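Local coordinates for polyphenol oxidase, chloroplastic (Malus domestica, PDB 6ELV), which catalyses, as the full-length enzyme, the oxidation of mono- and o-diphenols to o-diquinones, only its C-terminal domain being present here, at residues Asp110-Glu114 against Ile115-Asp119. Sequence-based numbering, arbitrary orientation.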
loop_
_atom_site.group_PDB
_atom_site.type_symbol
_atom_site.label_atom_id
_atom_site.label_comp_id
_atom_site.label_asym_id
_atom_site.label_seq_id
_atom_site.Cartn_x
_atom_site.Cartn_y
_atom_site.Cartn_z
ATOM N N ASP A 110 -1.248 10.125 10.643
ATOM C CA ASP A 110 -2.183 11.227 10.423
ATOM C C ASP A 110 -3.351 10.796 9.545
ATOM O O ASP A 110 -4.500 11.198 9.782
ATOM C CB ASP A 110 -1.470 12.420 9.784
ATOM C CG ASP A 110 -0.424 13.041 10.685
ATOM O OD1 ASP A 110 -0.668 13.150 11.907
ATOM O OD2 ASP A 110 0.649 13.427 10.165
ATOM N N LEU A 111 -3.070 10.003 8.511
ATOM C CA LEU A 111 -4.128 9.558 7.615
ATOM C C LEU A 111 -5.224 8.824 8.384
ATOM O O LEU A 111 -6.417 9.061 8.149
ATOM C CB LEU A 111 -3.525 8.676 6.521
ATOM C CG LEU A 111 -4.460 8.260 5.376
ATOM C CD1 LEU A 111 -3.672 7.897 4.132
ATOM C CD2 LEU A 111 -5.345 7.080 5.750
ATOM N N LEU A 112 -4.842 7.927 9.298
ATOM C CA LEU A 112 -5.856 7.169 10.025
ATOM C C LEU A 112 -6.718 8.086 10.880
ATOM O O LEU A 112 -7.919 7.849 11.044
ATOM C CB LEU A 112 -5.202 6.086 10.877
ATOM C CG LEU A 112 -4.485 4.998 10.083
ATOM C CD1 LEU A 112 -3.877 3.966 11.016
ATOM C CD2 LEU A 112 -5.381 4.348 9.024
ATOM N N GLU A 113 -6.122 9.133 11.449
ATOM C CA GLU A 113 -6.905 10.109 12.202
ATOM C C GLU A 113 -7.874 10.855 11.289
ATOM O O GLU A 113 -9.034 11.090 11.652
ATOM C CB GLU A 113 -5.961 11.087 12.906
ATOM C CG GLU A 113 -6.657 12.088 13.805
ATOM C CD GLU A 113 -5.686 13.040 14.480
ATOM O OE1 GLU A 113 -4.467 12.772 14.456
ATOM O OE2 GLU A 113 -6.139 14.056 15.043
ATOM N N GLU A 114 -7.411 11.231 10.096
ATOM C CA GLU A 114 -8.233 12.007 9.171
ATOM C C GLU A 114 -9.407 11.196 8.642
ATOM O O GLU A 114 -10.517 11.722 8.502
ATOM C CB GLU A 114 -7.360 12.521 8.029
ATOM C CG GLU A 114 -6.383 13.575 8.495
ATOM C CD GLU A 114 -5.229 13.771 7.545
ATOM O OE1 GLU A 114 -5.367 13.397 6.362
ATOM O OE2 GLU A 114 -4.178 14.289 7.986
ATOM N N ILE A 115 -9.186 9.917 8.338
ATOM C CA ILE A 115 -10.288 9.081 7.868
ATOM C C ILE A 115 -11.107 8.514 9.008
ATOM O O ILE A 115 -12.135 7.878 8.757
ATOM C CB ILE A 115 -9.842 7.982 6.887
ATOM C CG1 ILE A 115 -9.014 6.904 7.582
ATOM C CG2 ILE A 115 -9.091 8.597 5.730
ATOM C CD1 ILE A 115 -8.783 5.674 6.719
ATOM N N GLU A 116 -10.673 8.729 10.249
ATOM C CA GLU A 116 -11.388 8.291 11.449
ATOM C C GLU A 116 -11.462 6.769 11.560
ATOM O O GLU A 116 -12.504 6.196 11.879
ATOM C CB GLU A 116 -12.752 8.963 11.580
ATOM C CG GLU A 116 -12.651 10.476 11.583
ATOM C CD GLU A 116 -13.969 11.150 11.877
ATOM O OE1 GLU A 116 -14.930 10.937 11.111
ATOM O OE2 GLU A 116 -14.045 11.892 12.876
ATOM N N ALA A 117 -10.325 6.121 11.308
ATOM C CA ALA A 117 -10.168 4.675 11.401
ATOM C C ALA A 117 -9.241 4.254 12.538
ATOM O O ALA A 117 -8.803 3.098 12.578
ATOM C CB ALA A 117 -9.667 4.112 10.069
ATOM N N GLU A 118 -8.938 5.164 13.475
ATOM C CA GLU A 118 -7.933 4.880 14.497
ATOM C C GLU A 118 -8.343 3.744 15.414
ATOM O O GLU A 118 -7.480 3.145 16.058
ATOM C CB GLU A 118 -7.679 6.110 15.371
ATOM C CG GLU A 118 -6.917 7.234 14.706
ATOM C CD GLU A 118 -6.817 8.454 15.608
ATOM O OE1 GLU A 118 -7.845 9.151 15.755
ATOM O OE2 GLU A 118 -5.731 8.719 16.167
ATOM N N ASP A 119 -9.640 3.466 15.505
ATOM C CA ASP A 119 -10.216 2.434 16.350
ATOM C C ASP A 119 -10.296 1.080 15.667
ATOM O O ASP A 119 -10.758 0.121 16.291
ATOM C CB ASP A 119 -11.645 2.844 16.718
ATOM C CG ASP A 119 -12.541 2.988 15.487
ATOM O OD1 ASP A 119 -12.275 3.887 14.658
ATOM O OD2 ASP A 119 -13.503 2.199 15.340
#
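L111 O accepts the amide of I115 and L112 O that of A117, four and five residues on, and the two bonds together illustrate how a short helix is brought to an end. The first is ordinary helical bonding, I115 N to L111 O at 2.9 Å. The second reaches one residue further, A117 N to L112 O at 3.0 Å, with the donor in the carbonyl plane and the N-H nearly straight at 164°. Between them E116 takes a positive phi, the C-prime position of a Schellman motif, and its amide makes a weak bond to E113 O, 3.2 Å long.

Among the side chains, I115 folds back over the last turn. Its CG1 stands between backbone N and carbonyl carbon (chi1 70°) and lies 3.4 Å from L111 O, while CD1 reaches L111 CD2 at 3.8 Å and L112 CD2 at 4.3 Å. With an alanine in place of I115, both leucine methyls would probably lose this apolar partner and a gap would open beside them. On the exposed flank E113 and E118 run side by side, E118 OE1 lying 3.7 Å from E113 CG; their carboxylate planes are nearly parallel, 11° apart, and with E113 OE1 and E118 OE2 separated by 4.6 Å the like charges probably repel mildly.

L111 and I115 pack on V68 of strand 62-70 and on E82 of strand 82-89, while A117 touches D70, a calcium ligand, so the turn just after the helix adjoins the calcium site at the end of strand 62-70.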